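Local coordinates for protein thiol-activated cytolysin (Desulfobulbus propionicus, PDB 6NAL) that probably forms large oligomeric pores in membranes, as a cholesterol-dependent cytolysin relative from a Gram-negative bacterium, at residues A[21-29]-A[347-356]; A[97-105]-A[196-204]. One frame throughout, in Å; residues are numbered along the deposited sequence.

Interaction 1 of 2, residues A[21-29]-A[347-356]; sequences VMVFNGTSI and AGVHGTTEYV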
ATOM      1  N   VAL A  21      19.944   0.242  34.131  1.00 51.26           N
ATOM      2  CA  VAL A  21      19.518   0.764  35.424  1.00 57.66           C
ATOM      3  C   VAL A  21      18.359   1.754  35.275  1.00 54.09           C
ATOM      4  O   VAL A  21      17.449   1.788  36.106  1.00 52.10           O
ATOM      5  CB  VAL A  21      20.725   1.368  36.179  1.00 54.22           C
ATOM      6  CG1 VAL A  21      21.220   2.616  35.523  1.00 49.55           C
ATOM      7  CG2 VAL A  21      20.340   1.673  37.585  1.00 60.61           C
HETATM    8  N   MSE A  22      18.358   2.586  34.240  1.00 60.39           N
HETATM    9  CA  MSE A  22      17.119   3.265  33.846  1.00 54.80           C
HETATM   10  C   MSE A  22      16.732   2.741  32.438  1.00 49.25           C
HETATM   11  O   MSE A  22      17.593   2.454  31.591  1.00 49.89           O
HETATM   12  CB  MSE A  22      17.265   4.773  33.856  1.00 51.79           C
HETATM   13  CG  MSE A  22      17.738   5.379  35.172  1.00 55.45           C
HETATM   14 SE   MSE A  22      17.848   7.346  34.879  0.62 52.88          SE
HETATM   15  CE  MSE A  22      19.448   7.703  34.207  1.00 50.61           C
ATOM     16  N   VAL A  23      15.429   2.572  32.217  1.00 55.25           N
ATOM     17  CA  VAL A  23      14.900   2.043  30.957  1.00 44.12           C
ATOM     18  C   VAL A  23      13.658   2.828  30.564  1.00 47.70           C
ATOM     19  O   VAL A  23      12.733   2.982  31.370  1.00 43.56           O
ATOM     20  CB  VAL A  23      14.541   0.550  31.064  1.00 48.47           C
ATOM     21  CG1 VAL A  23      13.540   0.375  32.152  1.00 55.41           C
ATOM     22  CG2 VAL A  23      13.949   0.028  29.721  1.00 49.33           C
ATOM     23  N   PHE A  24      13.628   3.325  29.324  1.00 45.05           N
ATOM     24  CA  PHE A  24      12.419   3.952  28.813  1.00 47.38           C
ATOM     25  C   PHE A  24      11.327   2.898  28.785  1.00 46.20           C
ATOM     26  O   PHE A  24      11.573   1.745  28.405  1.00 39.05           O
ATOM     27  CB  PHE A  24      12.643   4.531  27.402  1.00 41.49           C
ATOM     28  CG  PHE A  24      11.493   5.321  26.902  1.00 41.24           C
ATOM     29  CD1 PHE A  24      11.321   6.649  27.268  1.00 41.70           C
ATOM     30  CD2 PHE A  24      10.542   4.722  26.067  1.00 36.79           C
ATOM     31  CE1 PHE A  24      10.213   7.385  26.793  1.00 50.52           C
ATOM     32  CE2 PHE A  24       9.431   5.453  25.592  1.00 39.04           C
ATOM     33  CZ  PHE A  24       9.264   6.770  25.946  1.00 48.42           C
ATOM     34  N   ASN A  25      10.113   3.282  29.160  1.00 39.73           N
ATOM     35  CA  ASN A  25       9.003   2.374  28.942  1.00 57.62           C
ATOM     36  C   ASN A  25       7.942   2.981  28.040  1.00 53.95           C
ATOM     37  O   ASN A  25       7.297   3.976  28.399  1.00 51.85           O
ATOM     38  CB  ASN A  25       8.339   1.933  30.224  1.00 57.47           C
ATOM     39  CG  ASN A  25       7.193   0.985  29.942  1.00 62.46           C
ATOM     40  OD1 ASN A  25       7.340  -0.065  29.251  1.00 67.45           O
ATOM     41  ND2 ASN A  25       6.014   1.385  30.411  1.00 58.47           N
ATOM     42  N   GLY A  26       7.744   2.352  26.882  1.00 50.21           N
ATOM     43  CA  GLY A  26       6.799   2.841  25.919  1.00 43.68           C
ATOM     44  C   GLY A  26       5.508   2.066  26.004  1.00 46.01           C
ATOM     45  O   GLY A  26       5.372   1.106  26.750  1.00 44.75           O
ATOM     46  N   THR A  27       4.542   2.557  25.245  1.00 42.29           N
ATOM     47  CA  THR A  27       3.307   1.843  25.027  1.00 41.44           C
ATOM     48  C   THR A  27       3.562   0.471  24.420  1.00 41.22           C
ATOM     49  O   THR A  27       4.410   0.285  23.543  1.00 43.05           O
ATOM     50  CB  THR A  27       2.430   2.672  24.098  1.00 50.13           C
ATOM     51  OG1 THR A  27       2.443   4.026  24.561  1.00 51.00           O
ATOM     52  CG2 THR A  27       1.007   2.158  24.034  1.00 51.66           C
ATOM     53  N   SER A  28       2.814  -0.498  24.882  1.00 47.18           N
ATOM     54  CA  SER A  28       2.706  -1.743  24.159  1.00 51.58           C
ATOM     55  C   SER A  28       1.269  -1.935  23.690  1.00 50.20           C
ATOM     56  O   SER A  28       0.315  -1.591  24.381  1.00 50.95           O
ATOM     57  CB  SER A  28       3.148  -2.913  25.013  1.00 59.81           C
ATOM     58  OG  SER A  28       2.434  -4.069  24.588  1.00 80.38           O
ATOM     59  N   ILE A  29       1.132  -2.433  22.481  1.00 57.00           N
ATOM     60  CA  ILE A  29      -0.141  -2.874  21.932  1.00 66.44           C
ATOM     61  C   ILE A  29      -0.020  -4.385  21.776  1.00 66.66           C
ATOM     62  O   ILE A  29       1.004  -4.879  21.299  1.00 62.66           O
ATOM     63  CB  ILE A  29      -0.436  -2.178  20.588  1.00 73.21           C
ATOM     64  CG1 ILE A  29      -0.046  -0.694  20.655  1.00 57.01           C
ATOM     65  CG2 ILE A  29      -1.900  -2.371  20.232  1.00 77.82           C
ATOM     66  CD1 ILE A  29      -1.034   0.149  21.389  1.00 66.30           C
ATOM     67  N   ALA A 347      24.563   8.204  30.595  1.00 50.87           N
ATOM     68  CA  ALA A 347      23.289   7.607  30.990  1.00 42.09           C
ATOM     69  C   ALA A 347      22.180   7.914  29.985  1.00 55.04           C
ATOM     70  O   ALA A 347      20.992   7.776  30.313  1.00 56.72           O
ATOM     71  CB  ALA A 347      22.854   8.071  32.385  1.00 49.86           C
ATOM     72  N   GLY A 348      22.541   8.389  28.794  1.00 56.56           N
ATOM     73  CA  GLY A 348      21.560   8.490  27.727  1.00 45.00           C
ATOM     74  C   GLY A 348      20.948   7.128  27.482  1.00 43.81           C
ATOM     75  O   GLY A 348      21.643   6.112  27.483  1.00 46.58           O
ATOM     76  N   VAL A 349      19.632   7.097  27.319  1.00 36.61           N
ATOM     77  CA  VAL A 349      18.970   5.844  26.998  1.00 43.80           C
ATOM     78  C   VAL A 349      18.351   5.888  25.606  1.00 44.16           C
ATOM     79  O   VAL A 349      18.137   6.955  25.019  1.00 36.94           O
ATOM     80  CB  VAL A 349      17.900   5.461  28.036  1.00 44.68           C
ATOM     81  CG1 VAL A 349      18.586   5.035  29.325  1.00 52.43           C
ATOM     82  CG2 VAL A 349      16.959   6.587  28.305  1.00 49.51           C
ATOM     83  N   HIS A 350      18.128   4.680  25.071  1.00 40.44           N
ATOM     84  CA  HIS A 350      17.301   4.357  23.916  1.00 49.61           C
ATOM     85  C   HIS A 350      15.873   4.164  24.380  1.00 48.03           C
ATOM     86  O   HIS A 350      15.628   3.649  25.474  1.00 58.31           O
ATOM     87  CB  HIS A 350      17.791   3.046  23.286  1.00 57.87           C
ATOM     88  CG  HIS A 350      17.821   3.036  21.793  1.00 69.84           C
ATOM     89  ND1 HIS A 350      18.565   3.939  21.052  1.00 75.16           N
ATOM     90  CD2 HIS A 350      17.229   2.204  20.895  1.00 59.14           C
ATOM     91  CE1 HIS A 350      18.406   3.679  19.762  1.00 66.22           C
ATOM     92  NE2 HIS A 350      17.604   2.631  19.641  1.00 64.96           N
ATOM     93  N   GLY A 351      14.929   4.570  23.555  1.00 46.62           N
ATOM     94  CA  GLY A 351      13.533   4.334  23.840  1.00 37.73           C
ATOM     95  C   GLY A 351      12.842   3.641  22.687  1.00 46.13           C
ATOM     96  O   GLY A 351      13.190   3.834  21.522  1.00 34.57           O
ATOM     97  N   THR A 352      11.835   2.847  23.031  1.00 34.61           N
ATOM     98  CA  THR A 352      10.955   2.219  22.048  1.00 36.78           C
ATOM     99  C   THR A 352       9.520   2.406  22.497  1.00 37.64           C
ATOM    100  O   THR A 352       9.240   2.370  23.698  1.00 39.52           O
ATOM    101  CB  THR A 352      11.200   0.714  21.901  1.00 38.44           C
ATOM    102  OG1 THR A 352      12.449   0.483  21.245  1.00 43.97           O
ATOM    103  CG2 THR A 352      10.052   0.040  21.111  1.00 53.33           C
ATOM    104  N   THR A 353       8.608   2.573  21.545  1.00 32.66           N
ATOM    105  CA  THR A 353       7.192   2.691  21.874  1.00 34.16           C
ATOM    106  C   THR A 353       6.382   2.234  20.653  1.00 38.88           C
ATOM    107  O   THR A 353       6.779   2.482  19.520  1.00 34.65           O
ATOM    108  CB  THR A 353       6.860   4.133  22.275  1.00 36.65           C
ATOM    109  OG1 THR A 353       5.504   4.215  22.755  1.00 41.50           O
ATOM    110  CG2 THR A 353       7.070   5.055  21.072  1.00 30.64           C
ATOM    111  N   GLU A 354       5.267   1.555  20.892  1.00 33.48           N
ATOM    112  CA  GLU A 354       4.428   1.043  19.828  1.00 41.56           C
ATOM    113  C   GLU A 354       3.224   1.948  19.649  1.00 40.93           C
ATOM    114  O   GLU A 354       2.829   2.685  20.550  1.00 39.49           O
ATOM    115  CB  GLU A 354       3.987  -0.388  20.109  1.00 35.95           C
ATOM    116  CG  GLU A 354       5.179  -1.312  20.318  1.00 47.24           C
ATOM    117  CD  GLU A 354       4.803  -2.720  20.761  1.00 58.08           C
ATOM    118  OE1 GLU A 354       3.650  -2.904  21.211  1.00 56.82           O
ATOM    119  OE2 GLU A 354       5.669  -3.630  20.660  1.00 67.51           O
ATOM    120  N   TYR A 355       2.687   1.924  18.442  1.00 38.88           N
ATOM    121  CA  TYR A 355       1.539   2.731  18.100  1.00 35.20           C
ATOM    122  C   TYR A 355       0.817   2.064  16.938  1.00 34.16           C
ATOM    123  O   TYR A 355       1.356   1.185  16.261  1.00 34.12           O
ATOM    124  CB  TYR A 355       1.940   4.165  17.777  1.00 36.58           C
ATOM    125  CG  TYR A 355       2.882   4.352  16.624  1.00 39.76           C
ATOM    126  CD1 TYR A 355       4.248   4.270  16.791  1.00 34.67           C
ATOM    127  CD2 TYR A 355       2.399   4.710  15.386  1.00 41.90           C
ATOM    128  CE1 TYR A 355       5.121   4.504  15.713  1.00 36.74           C
ATOM    129  CE2 TYR A 355       3.238   4.947  14.323  1.00 37.57           C
ATOM    130  CZ  TYR A 355       4.604   4.829  14.492  1.00 34.70           C
ATOM    131  OH  TYR A 355       5.430   5.040  13.417  1.00 52.20           O
ATOM    132  N   VAL A 356      -0.420   2.496  16.731  1.00 37.60           N
ATOM    133  CA  VAL A 356      -1.252   2.060  15.616  1.00 36.69           C
ATOM    134  C   VAL A 356      -1.290   3.154  14.549  1.00 35.65           C
ATOM    135  O   VAL A 356      -1.902   4.206  14.750  1.00 45.17           O
ATOM    136  CB  VAL A 356      -2.672   1.736  16.084  1.00 41.48           C
ATOM    137  CG1 VAL A 356      -3.471   1.236  14.923  1.00 45.70           C
ATOM    138  CG2 VAL A 356      -2.640   0.712  17.181  1.00 42.25           C
TER
HETATM  139  O   HOH W   1      11.722   1.291  25.581  1.00 45.65           O
HETATM  140  O   HOH W   2      15.373   2.303  27.515  1.00 50.21           O
HETATM  141  O   HOH W   3       9.148   0.147  25.877  1.00 48.03           O
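Glu354 OE1 takes the backbone N-H of Ile29 at 2.9 Å, an almost straight bond (165°) that meets the oxygen nearly along its C-O axis. The side chain leaves the strand beside its own backbone N (chi1 -57°) and runs extended, which carries its carboxylate across to the loop 21-29, and Lys52 makes a long, weak ion pair with the same oxygen. The same residue's N-H also donates to Thr27 O at 3.1 Å. Thr353 OG1 receives the N-H of Thr27, also at 3.1 Å but more bent (136°), while Thr27 OG1 turns to Asp155 and Asn157. Next to this, the CA of Gly26 lies 3.3 Å from Thr352 O in a CA-H...O contact. Toward the start of the strand water fills in: one water joins Phe24 N to His350 O, another Phe24 O to Thr352 N, a third Gly26 N to Thr352 O. Phe24 CB rests 3.7 Å from Gly351 CA, and the ring beyond it turns its edge to Thr352 O and meets Phe59 edge-to-face. At the far end selenomethionine Met22 touches Ala347 CB through its CE. The loop thus lines one edge of the long strand 349-372, opposite strand 44-59, running in the strand's direction. Side-chain and water oxygens replace regular sheet pairing, and Glu354 N to Thr27 O is the only direct backbone-to-backbone hydrogen bond between the two segments.

Interaction 2 of 2, residues A[97-105]-A[196-204]; sequences RVNITVDLP and IFYSVSAER
Ile100 carries CG2 anti to its backbone N and CG1 beside that nitrogen (chi1 -60°); the first branch thereby meets Val200 CG1 at 3.6 Å, and CD1, swung round by chi2 of -71°, lies on Ala202 CB. Val200 sets its CG1 anti to N as well, and the two branched side chains meet at a slant. Val102 CG2 and Val200 CG2 extend this apolar face at 4.3 Å, and Val98 CG1 adds a looser touch on Ala202. The backbones beneath pair as antiparallel strands. Thr101 and Ser201 form a hydrogen-bonded pair, with Thr101 N giving to Ser201 O at 3.0 Å and Ser201 N returning to Thr101 O at 2.9 Å. Asp103 N to Ser199 O is equally short, but the return bond from Ser199 N to Asp103 O is weak at 3.4 Å. Glu203 N closes the other end on Asn99 O, and beside it the Asn99 amide and Glu203 carboxylate run alongside each other, pointing the same way, their planes 42° apart; Asn99 OD1 and Glu203 OE2 are both acceptors, and a weak hydrogen bond from Lys113 to OD1 may ease their proximity. Thr101, Asp103, Ser199 and Ser201 form the polar, partly exposed face. Phe197 and Tyr198 make a classic beta bulge opposite Tyr240. The pair belongs to the large antiparallel sheet, consistent with the central bent sheet of the MACPF/CDC fold: 110-114 flanks strand 98-103, 232-250 flanks 196-202, and helix 118-133 covers Val102, Val200 and Tyr198 through Ile125, Ile128 and Leu129.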
ATOM      1  N   ARG A  97      34.382  21.934  44.993  1.00 53.48           N
ATOM      2  CA  ARG A  97      34.362  22.805  43.823  1.00 58.98           C
ATOM      3  C   ARG A  97      34.473  22.013  42.526  1.00 51.66           C
ATOM      4  O   ARG A  97      35.124  20.969  42.460  1.00 56.91           O
ATOM      5  CB  ARG A  97      35.497  23.840  43.892  1.00 63.22           C
ATOM      6  CG  ARG A  97      35.492  24.774  45.136  1.00 66.17           C
ATOM      7  CD  ARG A  97      36.234  26.126  44.931  1.00 63.08           C
ATOM      8  NE  ARG A  97      37.464  26.060  44.126  1.00 74.18           N
ATOM      9  CZ  ARG A  97      38.544  25.318  44.412  1.00 84.64           C
ATOM     10  NH1 ARG A  97      38.574  24.549  45.504  1.00 84.25           N
ATOM     11  NH2 ARG A  97      39.605  25.341  43.599  1.00 72.33           N
ATOM     12  N   VAL A  98      33.851  22.548  41.480  1.00 52.37           N
ATOM     13  CA  VAL A  98      33.804  21.916  40.166  1.00 54.19           C
ATOM     14  C   VAL A  98      33.986  22.979  39.097  1.00 43.70           C
ATOM     15  O   VAL A  98      33.505  24.108  39.236  1.00 46.94           O
ATOM     16  CB  VAL A  98      32.463  21.185  39.934  1.00 43.87           C
ATOM     17  CG1 VAL A  98      32.250  20.899  38.445  1.00 57.02           C
ATOM     18  CG2 VAL A  98      32.402  19.917  40.705  1.00 51.20           C
ATOM     19  N   ASN A  99      34.643  22.606  38.001  1.00 49.91           N
ATOM     20  CA  ASN A  99      34.801  23.529  36.884  1.00 47.77           C
ATOM     21  C   ASN A  99      33.544  23.540  36.022  1.00 49.90           C
ATOM     22  O   ASN A  99      33.122  22.502  35.501  1.00 46.89           O
ATOM     23  CB  ASN A  99      36.017  23.176  36.041  1.00 54.46           C
ATOM     24  CG  ASN A  99      37.251  23.943  36.468  1.00 71.40           C
ATOM     25  OD1 ASN A  99      37.973  23.506  37.360  1.00 71.84           O
ATOM     26  ND2 ASN A  99      37.488  25.105  35.850  1.00 70.20           N
ATOM     27  N   ILE A 100      32.952  24.724  35.896  1.00 45.35           N
ATOM     28  CA  ILE A 100      31.748  24.974  35.123  1.00 37.44           C
ATOM     29  C   ILE A 100      32.173  25.798  33.921  1.00 49.56           C
ATOM     30  O   ILE A 100      32.903  26.783  34.072  1.00 39.13           O
ATOM     31  CB  ILE A 100      30.706  25.728  35.959  1.00 39.30           C
ATOM     32  CG1 ILE A 100      30.321  24.917  37.203  1.00 50.80           C
ATOM     33  CG2 ILE A 100      29.488  26.086  35.123  1.00 43.73           C
ATOM     34  CD1 ILE A 100      29.506  23.700  36.905  1.00 46.22           C
ATOM     35  N   THR A 101      31.762  25.386  32.730  1.00 45.76           N
ATOM     36  CA  THR A 101      32.185  26.047  31.498  1.00 43.44           C
ATOM     37  C   THR A 101      30.953  26.448  30.699  1.00 43.55           C
ATOM     38  O   THR A 101      30.069  25.625  30.465  1.00 37.87           O
ATOM     39  CB  THR A 101      33.087  25.116  30.674  1.00 54.61           C
ATOM     40  OG1 THR A 101      34.262  24.808  31.442  1.00 50.08           O
ATOM     41  CG2 THR A 101      33.448  25.723  29.333  1.00 54.15           C
ATOM     42  N   VAL A 102      30.875  27.725  30.354  1.00 42.90           N
ATOM     43  CA  VAL A 102      29.816  28.270  29.525  1.00 43.19           C
ATOM     44  C   VAL A 102      30.333  28.320  28.105  1.00 46.90           C
ATOM     45  O   VAL A 102      31.354  28.948  27.849  1.00 46.95           O
ATOM     46  CB  VAL A 102      29.413  29.682  29.965  1.00 40.02           C
ATOM     47  CG1 VAL A 102      28.317  30.186  29.100  1.00 48.38           C
ATOM     48  CG2 VAL A 102      29.050  29.685  31.421  1.00 46.98           C
ATOM     49  N   ASP A 103      29.613  27.713  27.186  1.00 44.72           N
ATOM     50  CA  ASP A 103      30.003  27.716  25.788  1.00 57.63           C
ATOM     51  C   ASP A 103      29.085  28.670  25.044  1.00 54.99           C
ATOM     52  O   ASP A 103      27.933  28.320  24.756  1.00 58.15           O
ATOM     53  CB  ASP A 103      29.919  26.327  25.180  1.00 59.95           C
ATOM     54  CG  ASP A 103      30.032  26.371  23.660  1.00 77.18           C
ATOM     55  OD1 ASP A 103      30.881  27.172  23.169  1.00 75.55           O
ATOM     56  OD2 ASP A 103      29.258  25.641  22.966  1.00 81.52           O
ATOM     57  N   LEU A 104      29.587  29.905  24.763  1.00 59.08           N
ATOM     58  CA  LEU A 104      28.749  30.734  23.918  1.00 64.77           C
ATOM     59  C   LEU A 104      29.323  30.816  22.517  1.00 60.87           C
ATOM     60  O   LEU A 104      30.531  30.973  22.362  1.00 62.90           O
ATOM     61  CB  LEU A 104      28.565  32.157  24.409  1.00 58.94           C
ATOM     62  CG  LEU A 104      28.108  32.205  25.842  1.00 64.39           C
ATOM     63  CD1 LEU A 104      29.362  32.464  26.666  1.00 59.72           C
ATOM     64  CD2 LEU A 104      27.115  33.295  26.051  1.00 74.94           C
ATOM     65  N   PRO A 105      28.457  30.826  21.510  1.00 66.00           N
ATOM     66  CA  PRO A 105      28.904  30.784  20.106  1.00 65.86           C
ATOM     67  C   PRO A 105      29.585  32.072  19.717  1.00 60.45           C
ATOM     68  O   PRO A 105      29.160  33.165  20.105  1.00 68.35           O
ATOM     69  CB  PRO A 105      27.607  30.584  19.306  1.00 73.06           C
ATOM     70  CG  PRO A 105      26.468  30.511  20.364  1.00 76.49           C
ATOM     71  CD  PRO A 105      27.036  31.143  21.633  1.00 68.04           C
ATOM     72  N   ILE A 196      18.901  26.257  20.100  1.00 39.40           N
ATOM     73  CA  ILE A 196      19.817  26.291  21.234  1.00 36.37           C
ATOM     74  C   ILE A 196      20.650  27.566  21.170  1.00 40.05           C
ATOM     75  O   ILE A 196      21.425  27.758  20.223  1.00 39.40           O
ATOM     76  CB  ILE A 196      20.732  25.056  21.237  1.00 37.83           C
ATOM     77  CG1 ILE A 196      19.905  23.759  21.225  1.00 39.18           C
ATOM     78  CG2 ILE A 196      21.679  25.086  22.403  1.00 35.59           C
ATOM     79  CD1 ILE A 196      20.782  22.480  21.086  1.00 36.18           C
ATOM     80  N   PHE A 197      20.561  28.409  22.214  1.00 40.01           N
ATOM     81  CA  PHE A 197      21.352  29.641  22.217  1.00 37.05           C
ATOM     82  C   PHE A 197      22.746  29.373  22.754  1.00 40.51           C
ATOM     83  O   PHE A 197      23.736  29.717  22.109  1.00 43.61           O
ATOM     84  CB  PHE A 197      20.679  30.762  23.034  1.00 34.14           C
ATOM     85  CG  PHE A 197      19.360  31.220  22.476  1.00 39.94           C
ATOM     86  CD1 PHE A 197      19.113  31.195  21.119  1.00 42.22           C
ATOM     87  CD2 PHE A 197      18.371  31.677  23.304  1.00 39.95           C
ATOM     88  CE1 PHE A 197      17.893  31.611  20.611  1.00 34.87           C
ATOM     89  CE2 PHE A 197      17.149  32.089  22.805  1.00 42.26           C
ATOM     90  CZ  PHE A 197      16.904  32.038  21.453  1.00 38.21           C
ATOM     91  N   TYR A 198      22.842  28.751  23.931  1.00 38.60           N
ATOM     92  CA  TYR A 198      24.133  28.373  24.487  1.00 37.94           C
ATOM     93  C   TYR A 198      24.034  27.104  25.337  1.00 35.82           C
ATOM     94  O   TYR A 198      22.949  26.657  25.710  1.00 36.05           O
ATOM     95  CB  TYR A 198      24.713  29.494  25.358  1.00 32.36           C
ATOM     96  CG  TYR A 198      23.788  29.919  26.493  1.00 28.25           C
ATOM     97  CD1 TYR A 198      22.803  30.873  26.287  1.00 29.60           C
ATOM     98  CD2 TYR A 198      23.886  29.358  27.790  1.00 32.94           C
ATOM     99  CE1 TYR A 198      21.972  31.283  27.335  1.00 30.96           C
ATOM    100  CE2 TYR A 198      23.054  29.765  28.801  1.00 30.49           C
ATOM    101  CZ  TYR A 198      22.123  30.738  28.559  1.00 30.57           C
ATOM    102  OH  TYR A 198      21.269  31.130  29.549  1.00 35.60           O
ATOM    103  N   SER A 199      25.204  26.576  25.710  1.00 41.82           N
ATOM    104  CA  SER A 199      25.298  25.410  26.572  1.00 41.05           C
ATOM    105  C   SER A 199      26.202  25.676  27.779  1.00 39.42           C
ATOM    106  O   SER A 199      27.059  26.559  27.765  1.00 37.77           O
ATOM    107  CB  SER A 199      25.827  24.199  25.800  1.00 37.45           C
ATOM    108  OG  SER A 199      24.900  23.781  24.825  1.00 58.85           O
ATOM    109  N   VAL A 200      25.989  24.885  28.837  1.00 36.00           N
ATOM    110  CA  VAL A 200      26.819  24.921  30.028  1.00 36.46           C
ATOM    111  C   VAL A 200      27.146  23.497  30.446  1.00 38.42           C
ATOM    112  O   VAL A 200      26.238  22.694  30.709  1.00 40.86           O
ATOM    113  CB  VAL A 200      26.164  25.666  31.199  1.00 37.59           C
ATOM    114  CG1 VAL A 200      27.150  25.663  32.354  1.00 36.78           C
ATOM    115  CG2 VAL A 200      25.726  27.080  30.823  1.00 34.67           C
ATOM    116  N   SER A 201      28.441  23.194  30.556  1.00 36.28           N
ATOM    117  CA  SER A 201      28.922  21.870  30.895  1.00 38.93           C
ATOM    118  C   SER A 201      29.665  21.935  32.224  1.00 35.96           C
ATOM    119  O   SER A 201      29.971  23.016  32.745  1.00 42.45           O
ATOM    120  CB  SER A 201      29.812  21.338  29.768  1.00 36.37           C
ATOM    121  OG  SER A 201      30.968  22.143  29.633  1.00 47.35           O
ATOM    122  N   ALA A 202      29.939  20.765  32.778  1.00 33.09           N
ATOM    123  CA  ALA A 202      30.657  20.663  34.041  1.00 41.86           C
ATOM    124  C   ALA A 202      31.554  19.441  33.980  1.00 37.82           C
ATOM    125  O   ALA A 202      31.135  18.399  33.474  1.00 43.94           O
ATOM    126  CB  ALA A 202      29.678  20.579  35.208  1.00 37.12           C
ATOM    127  N   GLU A 203      32.799  19.582  34.437  1.00 41.00           N
ATOM    128  CA  GLU A 203      33.782  18.501  34.364  1.00 44.78           C
ATOM    129  C   GLU A 203      33.678  17.624  35.606  1.00 45.87           C
ATOM    130  O   GLU A 203      33.651  18.124  36.730  1.00 42.89           O
ATOM    131  CB  GLU A 203      35.196  19.069  34.206  1.00 53.80           C
ATOM    132  CG  GLU A 203      35.983  19.287  35.498  1.00 77.64           C
ATOM    133  CD  GLU A 203      37.311  20.047  35.292  1.00 86.91           C
ATOM    134  OE1 GLU A 203      37.663  20.356  34.123  1.00 79.10           O
ATOM    135  OE2 GLU A 203      37.986  20.344  36.313  1.00 87.44           O
ATOM    136  N   ARG A 204      33.515  16.372  35.405  1.00 52.61           N
ATOM    137  CA  ARG A 204      33.483  15.450  36.521  1.00 45.84           C
ATOM    138  C   ARG A 204      34.903  15.238  37.009  1.00 56.37           C
ATOM    139  O   ARG A 204      35.829  15.188  36.190  1.00 49.88           O
ATOM    140  CB  ARG A 204      32.880  14.126  36.107  1.00 43.97           C
ATOM    141  CG  ARG A 204      32.673  13.121  37.235  1.00 49.05           C
ATOM    142  CD  ARG A 204      32.300  11.709  36.636  1.00 46.69           C
ATOM    143  NE  ARG A 204      33.416  11.261  35.789  1.00 58.68           N
ATOM    144  CZ  ARG A 204      34.234  10.243  36.048  1.00 59.55           C
ATOM    145  NH1 ARG A 204      34.063   9.489  37.126  1.00 58.75           N
ATOM    146  NH2 ARG A 204      35.218   9.959  35.203  1.00 71.21           N
TER

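How the interactions relate
Interactions 1 and 2 involve strands of two different sheets of the same chain, their centres 29 Å apart and their nearest atoms about 10 Å apart, so neither touches the other. Along the sequence, both segments of interaction 2 fall between the two of interaction 1. Interaction 1 lays a loop along strand 349-372, which belongs to the mixed sheet; interaction 2 joins 98-103 to 187-202 within the large antiparallel sheet. Each also comes near the second subunit: Glu354 and Tyr355 pack on its Leu393 and Ile396, Pro105 on its Trp439. An imidazole, probably from crystallisation, sits about 3 Å from the Tyr355 side chain.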